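PDB 3GO2: putative L-alanine-DL-glutamate epimerase from Burkholderia xenovorans, which binds magnesium and, as a member of the mandelate racemase/muconate lactonizing enzyme family, probably acts as a racemase or epimerase. Local coordinates for residues T164-D170 and R197-L203; W177-F181 and L220-A224; L233-A237 and S261-I265; Y122-T128 and F159-N165; D14-R18 and H133-F137. One frame throughout, in Å; residues are numbered along the deposited sequence.

Contacts 1 to 4 lie within the beta/alpha-barrel; contacts 2 and 4 reach its magnesium site, and contact 5 joins the N-terminal domain to a loop of the barrel. Contacts 1 and 4 share T164 and N165 on strand 161-168, their centres about 14 Å apart. N165 also reaches contact 2, where its OD1 lies 3.2 Å from N221 ND2. Side chains of K163 in contact 4 and N221 in contact 2 come within about 4 Å of a bound magnesium. Contact 3 meets contact 1 through the R200-E235 salt bridge, while its I265 side chain stays about 12 Å from a magnesium. In contact 5, the W17 side chain lies about 7 Å from that of H125.

Contact 1 (T164-D170 and R197-L203); sequences TNIFIHD and RNLRAHL
D170 and R197 form the charged end of this contact: R197 NE gives a nearly straight bond to the syn lone pair of D170 OD2 at 2.7 Å. The extended arginine chain brings the edge of the guanidinium to the carboxylate. Next along the helix, N198 uses both ends of its amide. Its OD1 accepts H169 N at 2.8 Å from above the carbonyl plane, and more weakly D170 N, while its ND2 donates at 2.9 Å to D170 OD1 and also to K194 O one helical turn earlier. These bonds fix the amide's rotation. H202 is held at both ring nitrogens: ND1 pairs with H169 NE2 at 2.9 Å, edge to edge, and NE2 with T164 OG1 at 2.8 Å. A chi1 of -178° carries CG away from the backbone N, and the imidazole reaches out from the helix between these two partners. The F167 ring runs nearly parallel to H202 but slid aside, its CD2 3.5 Å from H202 CE1. T164 CG2 packs on L203 CD2 and I166 CG2 on L199. Helix 193-210 thus covers strand 161-168 of the enolase-superfamily barrel, with polar ties from T164 within the strand to H169 and D170 past its end.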
# COMPACT_ATOMS: atom_id res chain seq x y z
N THR A 164 -29.08 22.19 8.47
CA THR A 164 -29.98 21.52 9.40
C THR A 164 -29.35 20.22 9.92
O THR A 164 -28.25 19.83 9.52
CB THR A 164 -31.37 21.23 8.76
OG1 THR A 164 -32.30 20.88 9.79
CG2 THR A 164 -31.29 20.14 7.65
N ASN A 165 -30.08 19.55 10.80
CA ASN A 165 -29.66 18.29 11.43
C ASN A 165 -30.76 17.24 11.17
O ASN A 165 -31.49 17.35 10.17
CB ASN A 165 -29.40 18.51 12.90
CG ASN A 165 -28.28 19.51 13.17
OD1 ASN A 165 -27.11 19.12 13.45
ND2 ASN A 165 -28.60 20.78 13.09
N ILE A 166 -30.86 16.23 12.01
CA ILE A 166 -31.80 15.12 11.79
C ILE A 166 -33.01 15.27 12.73
O ILE A 166 -32.84 15.35 13.96
CB ILE A 166 -31.16 13.74 12.05
CG1 ILE A 166 -29.79 13.62 11.37
CG2 ILE A 166 -32.12 12.60 11.56
CD1 ILE A 166 -29.01 12.36 11.77
N PHE A 167 -34.20 15.28 12.12
CA PHE A 167 -35.44 15.47 12.84
C PHE A 167 -36.50 14.45 12.49
O PHE A 167 -36.68 14.11 11.32
CB PHE A 167 -36.00 16.89 12.62
CG PHE A 167 -35.18 17.92 13.27
CD1 PHE A 167 -35.32 18.16 14.63
CD2 PHE A 167 -34.19 18.59 12.57
CE1 PHE A 167 -34.50 19.08 15.24
CE2 PHE A 167 -33.38 19.51 13.21
CZ PHE A 167 -33.56 19.73 14.54
N ILE A 168 -37.19 14.01 13.55
CA ILE A 168 -38.29 13.07 13.46
C ILE A 168 -39.61 13.84 13.62
O ILE A 168 -39.89 14.42 14.70
CB ILE A 168 -38.21 12.01 14.56
CG1 ILE A 168 -36.82 11.36 14.59
CG2 ILE A 168 -39.39 10.98 14.39
CD1 ILE A 168 -36.38 10.73 13.28
N HIS A 169 -40.40 13.80 12.56
CA HIS A 169 -41.65 14.58 12.43
C HIS A 169 -42.91 13.74 12.61
O HIS A 169 -43.95 14.27 13.00
CB HIS A 169 -41.71 15.24 11.04
CG HIS A 169 -40.83 16.44 10.89
ND1 HIS A 169 -41.24 17.72 11.18
CD2 HIS A 169 -39.55 16.55 10.46
CE1 HIS A 169 -40.25 18.56 10.94
NE2 HIS A 169 -39.21 17.88 10.51
N ASP A 170 -42.83 12.44 12.35
CA ASP A 170 -44.05 11.62 12.24
C ASP A 170 -44.24 10.62 13.38
O ASP A 170 -44.97 9.63 13.22
CB ASP A 170 -44.11 10.92 10.87
CG ASP A 170 -43.08 9.81 10.73
OD1 ASP A 170 -42.29 9.56 11.68
OD2 ASP A 170 -43.08 9.20 9.64
N ARG A 197 -37.13 8.28 6.13
CA ARG A 197 -38.30 9.01 5.62
C ARG A 197 -38.48 10.38 6.29
O ARG A 197 -38.95 11.33 5.66
CB ARG A 197 -39.57 8.18 5.78
CG ARG A 197 -40.05 8.00 7.14
CD ARG A 197 -41.38 7.24 7.15
NE ARG A 197 -41.81 7.11 8.53
CZ ARG A 197 -41.76 6.00 9.26
NH1 ARG A 197 -41.36 4.84 8.75
NH2 ARG A 197 -42.17 6.05 10.51
N ASN A 198 -38.06 10.50 7.54
CA ASN A 198 -38.14 11.78 8.24
C ASN A 198 -37.08 12.77 7.75
O ASN A 198 -37.37 13.94 7.56
CB ASN A 198 -38.08 11.57 9.74
CG ASN A 198 -39.42 11.19 10.29
OD1 ASN A 198 -40.31 12.05 10.39
ND2 ASN A 198 -39.61 9.89 10.55
N LEU A 199 -35.86 12.29 7.50
CA LEU A 199 -34.84 13.10 6.81
C LEU A 199 -35.37 13.63 5.49
O LEU A 199 -35.22 14.81 5.18
CB LEU A 199 -33.57 12.30 6.49
CG LEU A 199 -32.49 12.32 7.53
CD1 LEU A 199 -31.43 11.23 7.22
CD2 LEU A 199 -31.89 13.75 7.62
N ARG A 200 -35.94 12.75 4.68
CA ARG A 200 -36.48 13.17 3.41
C ARG A 200 -37.61 14.23 3.57
O ARG A 200 -37.59 15.27 2.89
CB ARG A 200 -37.03 11.97 2.63
CG ARG A 200 -37.74 12.42 1.38
CD ARG A 200 -38.30 11.27 0.58
NE ARG A 200 -37.28 10.50 -0.12
CZ ARG A 200 -36.43 10.96 -1.04
NH1 ARG A 200 -36.41 12.24 -1.42
NH2 ARG A 200 -35.58 10.12 -1.60
N ALA A 201 -38.57 13.95 4.44
CA ALA A 201 -39.70 14.88 4.64
C ALA A 201 -39.21 16.26 5.07
O ALA A 201 -39.65 17.29 4.53
CB ALA A 201 -40.72 14.31 5.65
N HIS A 202 -38.30 16.27 6.06
CA HIS A 202 -37.70 17.51 6.57
C HIS A 202 -36.97 18.31 5.51
O HIS A 202 -37.19 19.52 5.35
CB HIS A 202 -36.77 17.18 7.73
CG HIS A 202 -36.14 18.37 8.38
ND1 HIS A 202 -36.66 18.97 9.51
CD2 HIS A 202 -35.00 19.04 8.08
CE1 HIS A 202 -35.88 19.99 9.85
NE2 HIS A 202 -34.87 20.05 9.00
N LEU A 203 -36.07 17.65 4.79
CA LEU A 203 -35.30 18.29 3.77
C LEU A 203 -36.17 18.78 2.60
O LEU A 203 -35.90 19.83 2.03
CB LEU A 203 -34.20 17.34 3.27
CG LEU A 203 -33.06 17.15 4.26
CD1 LEU A 203 -32.17 15.97 3.78
CD2 LEU A 203 -32.23 18.42 4.36

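Contact 2 (W177-F181 and L220-A224); sequences WRPGF and LNFNA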
# COMPACT_ATOMS: atom_id res chain seq x y z
N TRP A 177 -33.05 13.82 16.41
CA TRP A 177 -32.52 12.47 16.42
C TRP A 177 -31.02 12.61 16.57
O TRP A 177 -30.33 12.95 15.59
CB TRP A 177 -32.89 11.73 15.12
CG TRP A 177 -32.39 10.28 15.07
CD1 TRP A 177 -31.34 9.77 14.31
CD2 TRP A 177 -32.91 9.18 15.81
NE1 TRP A 177 -31.21 8.44 14.55
CE2 TRP A 177 -32.14 8.04 15.46
CE3 TRP A 177 -33.92 9.05 16.76
CZ2 TRP A 177 -32.37 6.79 16.02
CZ3 TRP A 177 -34.16 7.79 17.31
CH2 TRP A 177 -33.38 6.68 16.94
N ARG A 178 -30.52 12.35 17.78
CA ARG A 178 -29.11 12.58 18.14
C ARG A 178 -28.56 11.39 18.95
O ARG A 178 -27.91 11.58 20.00
CB ARG A 178 -28.94 13.86 18.96
CG ARG A 178 -29.44 15.11 18.28
CD ARG A 178 -29.70 16.19 19.28
NE ARG A 178 -28.48 16.46 20.01
CZ ARG A 178 -28.42 16.87 21.27
NH1 ARG A 178 -27.22 17.06 21.83
NH2 ARG A 178 -29.52 17.09 21.98
N PRO A 179 -28.79 10.16 18.45
CA PRO A 179 -28.32 9.00 19.22
C PRO A 179 -26.80 9.00 19.47
O PRO A 179 -26.33 8.43 20.46
CB PRO A 179 -28.73 7.81 18.34
CG PRO A 179 -28.72 8.34 16.97
CD PRO A 179 -29.26 9.78 17.12
N GLY A 180 -26.01 9.59 18.58
CA GLY A 180 -24.57 9.65 18.82
C GLY A 180 -24.20 10.41 20.09
O GLY A 180 -23.12 10.19 20.65
N PHE A 181 -25.11 11.29 20.53
CA PHE A 181 -24.96 12.01 21.80
C PHE A 181 -25.98 11.56 22.85
O PHE A 181 -26.24 12.30 23.84
CB PHE A 181 -25.06 13.53 21.57
CG PHE A 181 -24.08 14.10 20.59
CD1 PHE A 181 -22.77 13.63 20.48
CD2 PHE A 181 -24.42 15.21 19.82
CE1 PHE A 181 -21.87 14.19 19.60
CE2 PHE A 181 -23.51 15.77 18.94
CZ PHE A 181 -22.25 15.27 18.84
N LEU A 220 -24.92 15.42 10.04
CA LEU A 220 -25.23 14.16 10.68
C LEU A 220 -24.45 13.90 11.96
O LEU A 220 -24.69 12.89 12.63
CB LEU A 220 -24.99 13.03 9.69
CG LEU A 220 -25.72 13.16 8.37
CD1 LEU A 220 -25.30 11.99 7.42
CD2 LEU A 220 -27.25 13.23 8.58
N ASN A 221 -23.52 14.79 12.30
CA ASN A 221 -22.70 14.67 13.49
C ASN A 221 -22.12 13.24 13.58
O ASN A 221 -21.59 12.75 12.59
CB ASN A 221 -23.46 15.10 14.74
CG ASN A 221 -23.75 16.60 14.77
OD1 ASN A 221 -22.93 17.41 15.23
ND2 ASN A 221 -24.90 16.96 14.30
N PHE A 222 -22.23 12.59 14.74
CA PHE A 222 -21.74 11.24 14.93
C PHE A 222 -22.91 10.24 14.99
O PHE A 222 -22.81 9.23 15.69
CB PHE A 222 -20.98 11.11 16.27
CG PHE A 222 -19.64 11.84 16.36
CD1 PHE A 222 -18.44 11.15 16.15
CD2 PHE A 222 -19.58 13.14 16.84
CE1 PHE A 222 -17.21 11.79 16.34
CE2 PHE A 222 -18.36 13.77 17.03
CZ PHE A 222 -17.18 13.09 16.79
N ASN A 223 -24.01 10.53 14.31
CA ASN A 223 -25.28 9.81 14.54
C ASN A 223 -25.50 8.51 13.80
O ASN A 223 -26.58 7.92 13.92
CB ASN A 223 -26.46 10.77 14.30
CG ASN A 223 -26.50 11.86 15.33
OD1 ASN A 223 -26.35 11.59 16.53
ND2 ASN A 223 -26.66 13.11 14.90
N ALA A 224 -24.49 8.02 13.10
CA ALA A 224 -24.55 6.68 12.51
C ALA A 224 -23.18 6.00 12.47
O ALA A 224 -22.17 6.57 12.95
CB ALA A 224 -25.14 6.75 11.10
O HOH W 1 -29.20 6.78 13.52
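N223 lays its side-chain amide against the 178-180 backbone, its OD1 accepting G180 N at 2.9 Å in the carbonyl plane. Placing CG anti to its own carbonyl carbon (chi1 -68°) turns the amide toward that backbone. P179 crosses the asparagine at about a right angle, with P179 CD 3.5 Å from N223 OD1 and the same CD over one face of W177. At the indole edge, a water lying in the ring plane accepts from W177 NE1 at 2.8 Å and donates to N223 O at 2.9 Å, linking the two loops a second time. Both loops follow strands of the enolase-type barrel, and the 220-224 loop starts with a type II' turn from L220 to N223. R178 and N221 bind fumarate and 2-oxoglutarate in ligand-bound crystals of this protein, so the contact joins two ligand-binding loops. F181 meets F222 obliquely, CE1 to CD2 at 3.7 Å, and crosses N221 with ring and amide planes 62° apart. Beyond them R77 of a second subunit bonds to G180 O and packs on F222.

Contact 3 (L233-A237 and S261-I265); sequences LRELA and SPHPI
L233 and H263 make up the close-packed side of this contact, their side chains sliding past each other in opposite directions. L233 CD1 sits 3.7 Å from S261 CB, whereas L233 CD2 meets the edge of the imidazole in its plane, 3.9 Å from H263 CD2, and reaches I265 CD1 more loosely. V257 and V244 also touch L233, where the C-terminal end of helix 226-235 meets the loop leading into strand 265-267 of the beta/alpha-barrel. Beyond the leucine, H263 reaches the end of the helix: its NE2 donates to L236 O at 2.8 Å, the acceptor lying in the ring plane although the donor stands well above the plane of the carbonyl. The histidine's CG lies opposite its own carbonyl carbon (chi1 -53°), which points the ring at L236 O. S261 OG turns back within its own loop and donates to H263 O at 2.7 Å, on a lone pair in the carbonyl plane, which probably steadies the backbone from which the imidazole extends. Packing is slacker at A237 and P262, toward the solvent. There P262 CG comes no nearer than 3.9 Å to A237 O. The same P262 CG lies over one face of H263, offset toward the rim. Since NE2 is the donor to L236 O, that nitrogen must carry a proton, and the bond satisfies a backbone oxygen where the helix gives way to loop.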
# COMPACT_ATOMS: atom_id res chain seq x y z
N LEU A 233 -27.03 8.50 2.46
CA LEU A 233 -26.59 9.04 1.17
C LEU A 233 -27.35 8.44 -0.01
O LEU A 233 -27.65 9.14 -0.98
CB LEU A 233 -25.08 8.84 0.99
CG LEU A 233 -24.21 9.58 2.00
CD1 LEU A 233 -22.75 9.11 1.83
CD2 LEU A 233 -24.31 11.11 1.85
N ARG A 234 -27.67 7.15 0.04
CA ARG A 234 -28.48 6.52 -1.01
C ARG A 234 -29.90 7.05 -1.04
O ARG A 234 -30.47 7.30 -2.12
CB ARG A 234 -28.54 5.01 -0.81
CG ARG A 234 -27.26 4.32 -1.04
CD ARG A 234 -27.28 2.93 -0.43
NE ARG A 234 -25.94 2.38 -0.47
CZ ARG A 234 -25.43 1.48 0.38
NH1 ARG A 234 -26.15 1.00 1.39
NH2 ARG A 234 -24.16 1.11 0.23
N GLU A 235 -30.52 7.19 0.13
CA GLU A 235 -31.84 7.79 0.22
C GLU A 235 -31.88 9.18 -0.42
O GLU A 235 -32.84 9.54 -1.12
CB GLU A 235 -32.29 7.86 1.67
CG GLU A 235 -33.62 8.59 1.90
CD GLU A 235 -34.84 7.83 1.39
OE1 GLU A 235 -34.88 6.60 1.53
OE2 GLU A 235 -35.79 8.48 0.88
N LEU A 236 -30.85 9.96 -0.15
CA LEU A 236 -30.80 11.38 -0.54
C LEU A 236 -29.97 11.60 -1.78
O LEU A 236 -29.45 12.69 -2.02
CB LEU A 236 -30.25 12.21 0.62
CG LEU A 236 -31.00 12.09 1.93
CD1 LEU A 236 -30.29 12.90 3.01
CD2 LEU A 236 -32.49 12.49 1.79
N ALA A 237 -29.83 10.58 -2.60
CA ALA A 237 -28.90 10.62 -3.71
C ALA A 237 -29.23 11.73 -4.71
O ALA A 237 -28.32 12.31 -5.34
CB ALA A 237 -28.88 9.28 -4.42
N SER A 261 -20.24 8.63 -2.02
CA SER A 261 -21.15 9.75 -1.85
C SER A 261 -21.30 10.55 -3.12
O SER A 261 -20.30 10.89 -3.73
CB SER A 261 -20.61 10.69 -0.78
OG SER A 261 -21.51 11.78 -0.58
N PRO A 262 -22.55 10.91 -3.49
CA PRO A 262 -22.76 11.84 -4.60
C PRO A 262 -22.80 13.28 -4.12
O PRO A 262 -23.01 14.19 -4.91
CB PRO A 262 -24.13 11.43 -5.15
CG PRO A 262 -24.87 11.03 -3.94
CD PRO A 262 -23.84 10.36 -3.02
N HIS A 263 -22.59 13.48 -2.82
CA HIS A 263 -22.51 14.79 -2.21
C HIS A 263 -21.14 15.08 -1.62
O HIS A 263 -20.45 14.18 -1.18
CB HIS A 263 -23.48 14.87 -1.04
CG HIS A 263 -24.88 14.48 -1.40
ND1 HIS A 263 -25.59 15.12 -2.38
CD2 HIS A 263 -25.68 13.50 -0.92
CE1 HIS A 263 -26.78 14.57 -2.49
NE2 HIS A 263 -26.87 13.58 -1.62
N PRO A 264 -20.77 16.36 -1.55
CA PRO A 264 -19.54 16.70 -0.84
C PRO A 264 -19.63 16.29 0.62
O PRO A 264 -20.68 16.48 1.24
CB PRO A 264 -19.45 18.24 -1.00
CG PRO A 264 -20.35 18.54 -2.20
CD PRO A 264 -21.43 17.53 -2.15
N ILE A 265 -18.55 15.74 1.16
CA ILE A 265 -18.50 15.32 2.57
C ILE A 265 -17.59 16.25 3.33
O ILE A 265 -16.46 16.55 2.92
CB ILE A 265 -17.96 13.88 2.72
CG1 ILE A 265 -18.88 12.89 2.00
CG2 ILE A 265 -17.77 13.48 4.19
CD1 ILE A 265 -20.29 12.85 2.50

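Contact 4 (Y122-T128 and F159-N165); sequences YWSHCPT and FRAIKTN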
# COMPACT_ATOMS: atom_id res chain seq x y z
N TYR A 122 -22.98 30.54 6.18
CA TYR A 122 -24.23 29.80 6.19
C TYR A 122 -24.89 29.97 7.55
O TYR A 122 -24.20 30.08 8.57
CB TYR A 122 -24.04 28.32 5.82
CG TYR A 122 -23.29 27.40 6.79
CD1 TYR A 122 -23.95 26.74 7.82
CD2 TYR A 122 -21.92 27.18 6.64
CE1 TYR A 122 -23.29 25.89 8.68
CE2 TYR A 122 -21.25 26.31 7.49
CZ TYR A 122 -21.93 25.66 8.49
OH TYR A 122 -21.24 24.81 9.34
N TRP A 123 -26.21 30.06 7.55
CA TRP A 123 -27.00 30.17 8.75
C TRP A 123 -27.17 28.76 9.30
O TRP A 123 -27.91 27.93 8.73
CB TRP A 123 -28.35 30.84 8.41
CG TRP A 123 -29.37 30.91 9.50
CD1 TRP A 123 -29.37 30.27 10.71
CD2 TRP A 123 -30.60 31.67 9.47
NE1 TRP A 123 -30.51 30.57 11.42
CE2 TRP A 123 -31.28 31.42 10.67
CE3 TRP A 123 -31.17 32.53 8.52
CZ2 TRP A 123 -32.52 32.03 10.98
CZ3 TRP A 123 -32.40 33.12 8.82
CH2 TRP A 123 -33.05 32.87 10.03
N SER A 124 -26.46 28.50 10.40
CA SER A 124 -26.40 27.16 10.98
C SER A 124 -27.52 26.88 11.97
O SER A 124 -28.23 27.80 12.39
CB SER A 124 -25.02 26.98 11.62
OG SER A 124 -24.73 25.61 11.85
N HIS A 125 -27.69 25.62 12.34
CA HIS A 125 -28.77 25.22 13.26
C HIS A 125 -30.11 25.84 12.86
O HIS A 125 -30.84 26.45 13.68
CB HIS A 125 -28.40 25.57 14.68
CG HIS A 125 -27.10 24.95 15.09
ND1 HIS A 125 -25.91 25.64 15.04
CD2 HIS A 125 -26.79 23.68 15.44
CE1 HIS A 125 -24.92 24.83 15.38
NE2 HIS A 125 -25.43 23.63 15.63
N CYS A 126 -30.42 25.63 11.59
CA CYS A 126 -31.55 26.25 10.90
C CYS A 126 -32.36 25.17 10.22
O CYS A 126 -32.02 24.74 9.12
CB CYS A 126 -31.01 27.21 9.84
SG CYS A 126 -32.35 28.06 8.90
N PRO A 127 -33.48 24.75 10.83
CA PRO A 127 -34.23 25.32 11.97
C PRO A 127 -33.95 24.67 13.34
O PRO A 127 -34.76 24.77 14.28
CB PRO A 127 -35.69 25.08 11.55
CG PRO A 127 -35.62 23.85 10.65
CD PRO A 127 -34.21 23.63 10.21
N THR A 128 -32.79 24.03 13.47
CA THR A 128 -32.47 23.27 14.66
C THR A 128 -32.67 24.00 15.99
O THR A 128 -33.27 23.44 16.92
CB THR A 128 -31.03 22.78 14.54
OG1 THR A 128 -30.87 22.13 13.28
CG2 THR A 128 -30.62 21.88 15.67
N PHE A 159 -29.61 35.22 3.02
CA PHE A 159 -28.60 34.19 3.34
C PHE A 159 -28.57 33.22 2.20
O PHE A 159 -29.61 32.99 1.56
CB PHE A 159 -28.86 33.55 4.70
CG PHE A 159 -28.58 34.50 5.82
CD1 PHE A 159 -29.59 35.26 6.38
CD2 PHE A 159 -27.27 34.74 6.21
CE1 PHE A 159 -29.31 36.20 7.38
CE2 PHE A 159 -26.98 35.67 7.20
CZ PHE A 159 -27.98 36.40 7.78
N ARG A 160 -27.37 32.76 1.88
CA ARG A 160 -27.14 31.98 0.67
C ARG A 160 -27.08 30.49 0.95
O ARG A 160 -27.02 29.70 -0.01
CB ARG A 160 -25.81 32.38 0.05
CG ARG A 160 -25.71 33.86 -0.30
CD ARG A 160 -24.29 34.24 -0.56
NE ARG A 160 -24.16 35.68 -0.83
CZ ARG A 160 -23.04 36.28 -1.23
NH1 ARG A 160 -21.91 35.58 -1.41
NH2 ARG A 160 -23.06 37.59 -1.45
N ALA A 161 -27.04 30.13 2.23
CA ALA A 161 -26.92 28.73 2.66
C ALA A 161 -27.42 28.55 4.08
O ALA A 161 -27.31 29.46 4.90
CB ALA A 161 -25.49 28.25 2.54
N ILE A 162 -28.01 27.39 4.36
CA ILE A 162 -28.50 27.04 5.69
C ILE A 162 -28.08 25.60 6.01
O ILE A 162 -27.93 24.80 5.09
CB ILE A 162 -30.06 27.15 5.80
CG1 ILE A 162 -30.76 26.25 4.80
CG2 ILE A 162 -30.50 28.60 5.60
CD1 ILE A 162 -32.29 26.36 4.83
N LYS A 163 -27.91 25.30 7.30
CA LYS A 163 -27.60 23.95 7.74
C LYS A 163 -28.60 23.41 8.72
O LYS A 163 -28.94 24.08 9.68
CB LYS A 163 -26.22 23.89 8.36
CG LYS A 163 -25.71 22.45 8.54
CD LYS A 163 -24.22 22.34 8.91
CE LYS A 163 -23.90 22.59 10.38
NZ LYS A 163 -22.41 22.54 10.66
N THR A 164 -29.08 22.19 8.47
CA THR A 164 -29.98 21.52 9.40
C THR A 164 -29.35 20.22 9.92
O THR A 164 -28.25 19.83 9.52
CB THR A 164 -31.37 21.23 8.76
OG1 THR A 164 -32.30 20.88 9.79
CG2 THR A 164 -31.29 20.14 7.65
N ASN A 165 -30.08 19.55 10.80
CA ASN A 165 -29.66 18.29 11.43
C ASN A 165 -30.76 17.24 11.17
O ASN A 165 -31.49 17.35 10.17
CB ASN A 165 -29.40 18.51 12.90
CG ASN A 165 -28.28 19.51 13.17
OD1 ASN A 165 -27.11 19.12 13.45
ND2 ASN A 165 -28.60 20.78 13.09
O HOH W 2 -26.94 22.76 12.06
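W123 and I162 bring the backbones together in a single beta bridge, joining parallel strands 118-123 and 161-168 of the enolase-superfamily barrel. W123 N donates to A161 O at 2.9 Å and K163 N to W123 O at 3.0 Å; C126 N meets K163 O at 2.9 Å, nearly in line with the carbonyl, just before the cis peptide of P127. Side-chain hydrogen bonds lie nearer the ligand site. K163 NZ donates to Y122 OH at 2.9 Å, its chain bent at chi3 (80°) and its CB and CD alongside the tyrosine's CE1. N165 ND2 bonds T128 OG1 at 2.6 Å and also donates a hydrogen bond to a water that accepts from H125 N. Among apolar contacts, the edge of W123 points at the face of F159 in an offset T-shaped pair with planes 73° apart, and C126 SG touches I162 CG2 at 3.8 Å while lying over one face of the indole. S124 OG and H125 ND1 bond E343 and D345. H125, K163 and N165 bind ligands at the strands' C-terminal ends, and with K163 NZ gripped by Y122 OH and, in a salt bridge, by magnesium ligand E245, these bonds probably help position them beside the metal.

Contact 5 (D14-R18 and H133-F137); sequences DAGWR and HPKFF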
# COMPACT_ATOMS: atom_id res chain seq x y z
N ASP A 14 -24.70 32.74 31.78
CA ASP A 14 -25.83 32.00 31.24
C ASP A 14 -26.00 32.28 29.75
O ASP A 14 -25.96 33.43 29.33
CB ASP A 14 -27.12 32.44 31.94
CG ASP A 14 -28.30 31.62 31.52
OD1 ASP A 14 -28.21 30.39 31.63
OD2 ASP A 14 -29.29 32.19 31.05
N ALA A 15 -26.19 31.21 28.97
CA ALA A 15 -26.57 31.31 27.56
C ALA A 15 -27.83 30.47 27.26
O ALA A 15 -28.02 29.95 26.17
CB ALA A 15 -25.36 30.91 26.64
N GLY A 16 -28.70 30.35 28.25
CA GLY A 16 -30.04 29.77 28.07
C GLY A 16 -30.04 28.29 28.36
O GLY A 16 -30.40 27.88 29.46
N TRP A 17 -29.62 27.50 27.37
CA TRP A 17 -29.58 26.04 27.47
C TRP A 17 -28.16 25.52 27.64
O TRP A 17 -27.90 24.32 27.65
CB TRP A 17 -30.20 25.43 26.21
CG TRP A 17 -29.53 25.87 24.95
CD1 TRP A 17 -29.72 27.04 24.29
CD2 TRP A 17 -28.56 25.14 24.20
NE1 TRP A 17 -28.93 27.09 23.18
CE2 TRP A 17 -28.19 25.94 23.10
CE3 TRP A 17 -27.95 23.90 24.35
CZ2 TRP A 17 -27.28 25.53 22.14
CZ3 TRP A 17 -27.03 23.48 23.41
CH2 TRP A 17 -26.69 24.30 22.32
N ARG A 18 -27.23 26.47 27.78
CA ARG A 18 -25.84 26.22 27.97
C ARG A 18 -25.24 27.50 28.56
O ARG A 18 -25.92 28.51 28.70
CB ARG A 18 -25.16 25.88 26.64
CG ARG A 18 -25.33 26.97 25.61
CD ARG A 18 -24.63 26.63 24.29
NE ARG A 18 -24.91 27.67 23.30
CZ ARG A 18 -24.39 27.71 22.08
NH1 ARG A 18 -23.55 26.74 21.67
NH2 ARG A 18 -24.72 28.70 21.25
N HIS A 133 -34.60 24.61 20.97
CA HIS A 133 -34.52 25.60 22.05
C HIS A 133 -35.48 26.77 21.85
O HIS A 133 -35.07 27.93 21.87
CB HIS A 133 -33.06 26.05 22.19
CG HIS A 133 -32.09 24.92 22.33
ND1 HIS A 133 -32.06 24.10 23.44
CD2 HIS A 133 -31.13 24.46 21.49
CE1 HIS A 133 -31.13 23.18 23.27
NE2 HIS A 133 -30.55 23.37 22.11
N PRO A 134 -36.78 26.47 21.64
CA PRO A 134 -37.80 27.48 21.35
C PRO A 134 -38.02 28.52 22.47
O PRO A 134 -38.53 29.60 22.20
CB PRO A 134 -39.08 26.64 21.16
CG PRO A 134 -38.84 25.39 21.92
CD PRO A 134 -37.37 25.12 21.74
N LYS A 135 -37.63 28.17 23.71
CA LYS A 135 -37.68 29.12 24.83
C LYS A 135 -36.74 30.30 24.58
O LYS A 135 -36.95 31.39 25.11
CB LYS A 135 -37.31 28.40 26.14
CG LYS A 135 -36.96 29.30 27.33
CD LYS A 135 -37.71 28.95 28.61
CE LYS A 135 -38.97 29.82 28.75
NZ LYS A 135 -40.11 29.11 29.44
N PHE A 136 -35.71 30.07 23.78
CA PHE A 136 -34.67 31.09 23.57
C PHE A 136 -34.61 31.66 22.17
O PHE A 136 -34.27 32.84 21.98
CB PHE A 136 -33.33 30.49 23.99
CG PHE A 136 -33.32 30.06 25.40
CD1 PHE A 136 -33.36 31.01 26.42
CD2 PHE A 136 -33.31 28.73 25.73
CE1 PHE A 136 -33.38 30.62 27.74
CE2 PHE A 136 -33.31 28.33 27.07
CZ PHE A 136 -33.35 29.29 28.07
N PHE A 137 -34.93 30.82 21.19
CA PHE A 137 -34.90 31.20 19.79
C PHE A 137 -36.25 30.94 19.18
O PHE A 137 -36.69 29.79 19.06
CB PHE A 137 -33.86 30.37 19.04
CG PHE A 137 -32.54 30.27 19.73
CD1 PHE A 137 -31.70 31.39 19.81
CD2 PHE A 137 -32.14 29.11 20.31
CE1 PHE A 137 -30.49 31.32 20.44
CE2 PHE A 137 -30.90 29.03 20.95
CZ PHE A 137 -30.08 30.15 21.01
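An aromatic cluster of W17, H133 and F137 joins a loop of the N-terminal domain to a loop of the barrel, near the ligand-binding residues H125 and R178. Its core is a face-to-face stack: the imidazole of H133 lies on the five-membered ring of W17, centroids 3.6 Å apart and planes at 13°. H133 CE1 is 3.4 Å from W17 CD2. The tryptophan adopts chi1 58°, CG between its backbone N and carbonyl carbon, which presents one indole face to H133; R18 CD lies over the opposite face. F137 meets the indole differently, rim to rim with planes 75° apart, W17 NE1 approaching the phenyl edge in its plane at 3.6 Å from CE2. G16 supplies a CH-pi contact, its CA over the face of F136 and 3.3 Å from CZ. K135 CG covers the other face of that ring. Such close approach needs a residue without a side chain, and the backbone angles of G16 also suit glycine. H133 O accepts from both F136 N and F137 N, holding their loop in a tight turn. W129, on helix 128-132, stacks on F137 and meets W17 and H133 edge-to-face, so the cluster lies between that helix and the turn joining strands 5-14 and 19-27.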